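Local coordinates for protein NUDIX hydrolase (Alicyclobacillus acidocaldarius subsp. acidocaldarius, PDB 3QSJ) that probably hydrolyses phosphorus-containing acid anhydrides, as Nudix enzymes do, with a divalent metal ion as cofactor, at residues A43-A48 with A84-W89; G165-H170 with D175-T180. All coordinates share one frame; numbering follows the deposited sequence.

Contact 1: A43-A48 with A84-W89; sequences AFPGGA and AEEIGW. With CA (calcium ion), chain B.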
loop_
_atom_site.group_PDB
_atom_site.type_symbol
_atom_site.label_atom_id
_atom_site.label_comp_id
_atom_site.label_asym_id
_atom_site.label_seq_id
_atom_site.Cartn_x
_atom_site.Cartn_y
_atom_site.Cartn_z
ATOM N N ALA A 43 3.466 9.558 -2.116
ATOM C CA ALA A 43 3.639 8.139 -2.317
ATOM C C ALA A 43 2.348 7.389 -1.994
ATOM O O ALA A 43 1.312 7.959 -1.655
ATOM C CB ALA A 43 4.772 7.629 -1.401
ATOM N N PHE A 44 2.446 6.089 -2.091
ATOM C CA PHE A 44 1.335 5.261 -1.679
ATOM C C PHE A 44 1.707 4.720 -0.287
ATOM O O PHE A 44 2.886 4.682 0.073
ATOM C CB PHE A 44 1.147 4.080 -2.649
ATOM C CG PHE A 44 1.030 4.513 -4.100
ATOM C CD1 PHE A 44 -0.046 5.299 -4.529
ATOM C CD2 PHE A 44 2.008 4.159 -5.029
ATOM C CE1 PHE A 44 -0.114 5.751 -5.849
ATOM C CE2 PHE A 44 1.940 4.614 -6.348
ATOM C CZ PHE A 44 0.895 5.415 -6.748
ATOM N N PRO A 45 0.732 4.241 0.490
ATOM C CA PRO A 45 1.058 3.664 1.803
ATOM C C PRO A 45 1.988 2.477 1.661
ATOM O O PRO A 45 1.882 1.717 0.686
ATOM C CB PRO A 45 -0.334 3.214 2.348
ATOM C CG PRO A 45 -1.313 4.138 1.656
ATOM C CD PRO A 45 -0.729 4.226 0.229
ATOM N N GLY A 46 2.925 2.339 2.582
ATOM C CA GLY A 46 3.878 1.229 2.485
ATOM C C GLY A 46 4.987 1.327 3.494
ATOM O O GLY A 46 4.999 2.234 4.334
ATOM N N GLY A 47 5.920 0.408 3.439
ATOM C CA GLY A 47 7.035 0.493 4.369
ATOM C C GLY A 47 7.777 -0.811 4.449
ATOM O O GLY A 47 7.508 -1.755 3.699
ATOM N N ALA A 48 8.698 -0.854 5.379
ATOM C CA ALA A 48 9.636 -1.961 5.542
ATOM C C ALA A 48 8.923 -3.158 6.072
ATOM O O ALA A 48 8.030 -3.058 6.943
ATOM C CB ALA A 48 10.789 -1.542 6.498
ATOM N N ALA A 84 -2.885 0.019 6.943
ATOM C CA ALA A 84 -3.773 0.163 8.107
ATOM C C ALA A 84 -3.164 1.207 9.028
ATOM O O ALA A 84 -3.873 2.071 9.570
ATOM C CB ALA A 84 -3.902 -1.191 8.825
ATOM N N GLU A 85 -1.843 1.150 9.192
ATOM C CA GLU A 85 -1.178 2.112 10.082
ATOM C C GLU A 85 -1.335 3.528 9.574
ATOM O O GLU A 85 -1.528 4.430 10.363
ATOM C CB GLU A 85 0.334 1.815 10.161
ATOM C CG GLU A 85 0.653 0.494 10.847
ATOM C CD GLU A 85 2.126 0.132 10.775
ATOM O OE1 GLU A 85 2.917 0.977 10.301
ATOM O OE2 GLU A 85 2.487 -0.998 11.168
ATOM N N GLU A 86 -1.197 3.722 8.252
ATOM C CA GLU A 86 -1.150 5.062 7.681
ATOM C C GLU A 86 -2.505 5.706 7.484
ATOM O O GLU A 86 -2.647 6.902 7.767
ATOM C CB GLU A 86 -0.358 4.971 6.352
ATOM C CG GLU A 86 1.115 4.745 6.599
ATOM C CD GLU A 86 1.892 4.722 5.303
ATOM O OE1 GLU A 86 1.681 5.629 4.467
ATOM O OE2 GLU A 86 2.764 3.835 5.169
ATOM N N ILE A 87 -3.491 4.939 7.026
ATOM C CA ILE A 87 -4.805 5.525 6.705
ATOM C C ILE A 87 -5.991 4.961 7.473
ATOM O O ILE A 87 -7.130 5.387 7.221
ATOM C CB ILE A 87 -5.028 5.572 5.163
ATOM C CG1 ILE A 87 -5.022 4.146 4.589
ATOM C CG2 ILE A 87 -3.943 6.467 4.482
ATOM C CD1 ILE A 87 -6.268 3.562 4.017
ATOM N N GLY A 88 -5.736 4.047 8.414
ATOM C CA GLY A 88 -6.792 3.591 9.332
ATOM C C GLY A 88 -7.824 2.627 8.774
ATOM O O GLY A 88 -8.936 2.512 9.322
ATOM N N TRP A 89 -7.522 2.008 7.634
ATOM C CA TRP A 89 -8.439 0.998 7.075
ATOM C C TRP A 89 -7.648 -0.313 6.930
ATOM O O TRP A 89 -6.525 -0.307 6.376
ATOM C CB TRP A 89 -8.991 1.404 5.688
ATOM C CG TRP A 89 -9.955 2.576 5.754
ATOM C CD1 TRP A 89 -9.628 3.900 5.766
ATOM C CD2 TRP A 89 -11.390 2.522 5.767
ATOM N NE1 TRP A 89 -10.761 4.673 5.905
ATOM C CE2 TRP A 89 -11.858 3.853 5.913
ATOM C CE3 TRP A 89 -12.323 1.472 5.794
ATOM C CZ2 TRP A 89 -13.226 4.167 5.980
ATOM C CZ3 TRP A 89 -13.669 1.785 5.800
ATOM C CH2 TRP A 89 -14.109 3.118 5.857
HETATM CA CA CA B . 4.627 3.358 6.334
HETATM O O HOH W 1 3.451 3.198 8.514
HETATM O O HOH W 2 6.736 3.139 7.295
#
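E86 and G46 meet at a calcium ion. E86 OE2 binds the calcium at 2.2 Å, and G46 O binds it at 2.3 Å. These two oxygens lie close together because both are ligands of the same cation. Waters 1 and 2 are also ligands, and E82, one helical turn before E86, is a further one. E85 adds a second shell: water 1 donates to E85 OE1 at 2.9 Å. The second carboxylate oxygen of E85 makes a salt bridge with R81.

One direct hydrogen bond joins the segments. G46 N donates to E86 OE2 at 3.0 Å, with a fairly straight N-H...O angle of 162°. The N-H comes in from above the carboxylate plane. OE2 is thus gripped by a metal and an amide at once.

The remaining contact is van der Waals. E86 OE1 rests against P45, 3.4 Å from P45 CA. The E86 chain is extended beyond CG (chi2 -177°), which carries the carboxylate from the helix across to the strand.

At G47 a side chain would be crowded by the calcium. E86 sits in the last turn of helix 72-87. Helix glutamates from the REUXEE part of the Nudix box, sharing a metal with the carbonyl of a glycine on an earlier strand, are characteristic of the metal site of Nudix hydrolases.

Contact 2: G165-H170 with D175-T180; sequences GEPRLH and DAALWT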
loop_
_atom_site.group_PDB
_atom_site.type_symbol
_atom_site.label_atom_id
_atom_site.label_comp_id
_atom_site.label_asym_id
_atom_site.label_seq_id
_atom_site.Cartn_x
_atom_site.Cartn_y
_atom_site.Cartn_z
ATOM N N GLY A 165 -14.204 4.587 2.816
ATOM C CA GLY A 165 -14.517 5.987 3.034
ATOM C C GLY A 165 -13.202 6.747 2.915
ATOM O O GLY A 165 -12.292 6.385 2.144
ATOM N N GLU A 166 -13.075 7.786 3.715
ATOM C CA GLU A 166 -11.886 8.648 3.667
ATOM C C GLU A 166 -10.705 8.100 4.488
ATOM O O GLU A 166 -10.916 7.530 5.568
ATOM C CB GLU A 166 -12.247 10.090 4.120
ATOM C CG GLU A 166 -13.333 10.708 3.237
ATOM C CD GLU A 166 -12.975 10.833 1.763
ATOM O OE1 GLU A 166 -11.772 10.932 1.437
ATOM O OE2 GLU A 166 -13.903 10.854 0.928
ATOM N N PRO A 167 -9.459 8.330 4.009
ATOM C CA PRO A 167 -8.270 7.900 4.807
ATOM C C PRO A 167 -8.213 8.766 6.068
ATOM O O PRO A 167 -8.727 9.901 6.091
ATOM C CB PRO A 167 -7.074 8.245 3.876
ATOM C CG PRO A 167 -7.564 9.311 2.990
ATOM C CD PRO A 167 -9.059 9.028 2.774
ATOM N N ARG A 168 -7.680 8.210 7.146
ATOM C CA ARG A 168 -7.590 8.924 8.411
ATOM C C ARG A 168 -6.162 8.765 8.872
ATOM O O ARG A 168 -5.678 7.634 9.014
ATOM C CB ARG A 168 -8.524 8.345 9.437
ATOM C CG ARG A 168 -8.711 9.298 10.640
ATOM C CD ARG A 168 -9.484 8.696 11.819
ATOM N NE ARG A 168 -8.838 7.460 12.259
ATOM C CZ ARG A 168 -9.443 6.285 12.371
ATOM N NH1 ARG A 168 -10.759 6.185 12.196
ATOM N NH2 ARG A 168 -8.757 5.219 12.734
ATOM N N LEU A 169 -5.534 9.897 9.189
ATOM C CA LEU A 169 -4.161 9.903 9.650
ATOM C C LEU A 169 -4.079 9.673 11.145
ATOM O O LEU A 169 -4.988 10.049 11.886
ATOM C CB LEU A 169 -3.497 11.271 9.301
ATOM C CG LEU A 169 -3.466 11.641 7.812
ATOM C CD1 LEU A 169 -2.788 13.035 7.629
ATOM C CD2 LEU A 169 -2.695 10.573 7.036
ATOM N N HIS A 170 -2.917 9.143 11.587
ATOM C CA HIS A 170 -2.534 8.986 12.984
ATOM C C HIS A 170 -1.157 9.599 13.090
ATOM O O HIS A 170 -0.278 9.266 12.280
ATOM C CB HIS A 170 -2.430 7.512 13.409
ATOM C CG HIS A 170 -1.844 7.388 14.793
ATOM N ND1 HIS A 170 -2.608 7.646 15.922
ATOM C CD2 HIS A 170 -0.556 7.177 15.179
ATOM C CE1 HIS A 170 -1.780 7.557 16.953
ATOM N NE2 HIS A 170 -0.529 7.308 16.563
ATOM N N ASP A 175 1.384 14.415 6.309
ATOM C CA ASP A 175 0.574 15.601 6.566
ATOM C C ASP A 175 -0.692 15.631 5.726
ATOM O O ASP A 175 -1.449 16.598 5.794
ATOM C CB ASP A 175 1.390 16.868 6.452
ATOM C CG ASP A 175 1.962 17.140 5.068
ATOM O OD1 ASP A 175 1.592 16.404 4.107
ATOM O OD2 ASP A 175 2.715 18.130 4.928
ATOM N N ALA A 176 -0.840 14.648 4.838
ATOM C CA ALA A 176 -2.034 14.612 3.990
ATOM C C ALA A 176 -2.258 13.209 3.481
ATOM O O ALA A 176 -1.328 12.409 3.435
ATOM C CB ALA A 176 -1.852 15.557 2.818
ATOM N N ALA A 177 -3.516 12.908 3.169
ATOM C CA ALA A 177 -3.904 11.609 2.610
ATOM C C ALA A 177 -5.224 11.831 1.952
ATOM O O ALA A 177 -6.113 12.461 2.547
ATOM C CB ALA A 177 -4.042 10.577 3.703
ATOM N N LEU A 178 -5.349 11.394 0.688
ATOM C CA LEU A 178 -6.578 11.607 -0.035
ATOM C C LEU A 178 -6.769 10.679 -1.215
ATOM O O LEU A 178 -5.813 10.035 -1.659
ATOM C CB LEU A 178 -6.764 13.076 -0.464
ATOM C CG LEU A 178 -5.867 13.768 -1.537
ATOM C CD1 LEU A 178 -4.532 13.206 -1.705
ATOM C CD2 LEU A 178 -6.598 14.089 -2.810
ATOM N N TRP A 179 -8.023 10.623 -1.689
ATOM C CA TRP A 179 -8.347 9.902 -2.917
ATOM C C TRP A 179 -8.132 10.902 -4.060
ATOM O O TRP A 179 -8.856 11.921 -4.175
ATOM C CB TRP A 179 -9.823 9.475 -2.911
ATOM C CG TRP A 179 -10.075 8.242 -2.114
ATOM C CD1 TRP A 179 -10.677 8.143 -0.886
ATOM C CD2 TRP A 179 -9.837 6.907 -2.556
ATOM N NE1 TRP A 179 -10.901 6.813 -0.573
ATOM C CE2 TRP A 179 -10.380 6.033 -1.580
ATOM C CE3 TRP A 179 -9.247 6.358 -3.715
ATOM C CZ2 TRP A 179 -10.329 4.640 -1.716
ATOM C CZ3 TRP A 179 -9.223 4.977 -3.846
ATOM C CH2 TRP A 179 -9.678 4.144 -2.808
ATOM N N THR A 180 -7.195 10.599 -4.944
ATOM C CA THR A 180 -6.978 11.527 -6.046
ATOM C C THR A 180 -7.092 10.859 -7.407
ATOM O O THR A 180 -6.645 9.720 -7.555
ATOM C CB THR A 180 -5.573 12.216 -5.917
ATOM O OG1 THR A 180 -5.423 13.172 -6.970
ATOM C CG2 THR A 180 -4.423 11.216 -5.980
HETATM O O HOH W 3 -10.361 11.938 -0.299
#
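W179 CG is anti to its own carbonyl carbon (chi1 -81°), which brings the indole N-H to G165 O, and L169 has the same first-torsion setting, with its two methyls reaching the strand. W179 NE1 donates to G165 O at 3.1 Å, with an N-H...O angle of 162°. The oxygen lies in the ring plane, while the donor is tilted 33° from the carbonyl plane. E166 bends at chi2, and its OE1 comes to the indole edge near CD1, with carboxylate and ring nearly perpendicular. Water 3 bridges E166 OE1 and W179 N.

The rest is apolar. P167 CG sits 3.8 Å from A177 CB, and P167 CD lies near W179 CD1. L169 CD2 touches the same A177 methyl at 3.6 Å, while L169 CD1 lies against the backbone of D175 and A176. A leucine in place of W179 would probably leave G165 O without its indole donor and the P167 ring with less to pack on.

R17 makes a cation-pi contact with W179. The segments run roughly antiparallel without pairing as strands. Here the loop leading into strand 174-181 lies alongside it after the chain reverses, and that strand pairs with strand 24-31 in the mixed sheet of the Nudix fold.

Contacts 1 and 2 lie next to each other, with centres about 10 Å apart. Residues 84-89 and 165-170 join them directly. I87 O lies 2.9 Å from R168 N, and W89 NE1 lies 2.9 Å from E166 O; both are probable hydrogen bonds. I87 CB packs on P167 CB at 3.6 Å. The loop 165-170 therefore sits between the end of the metal-binding helix and strand 174-181. Contact 1 holds the calcium itself. Contact 2 is more peripheral: the side chain of L169 is about 10 Å from the calcium and about 6 Å from that of E86. Both contacts reach the same mixed sheet.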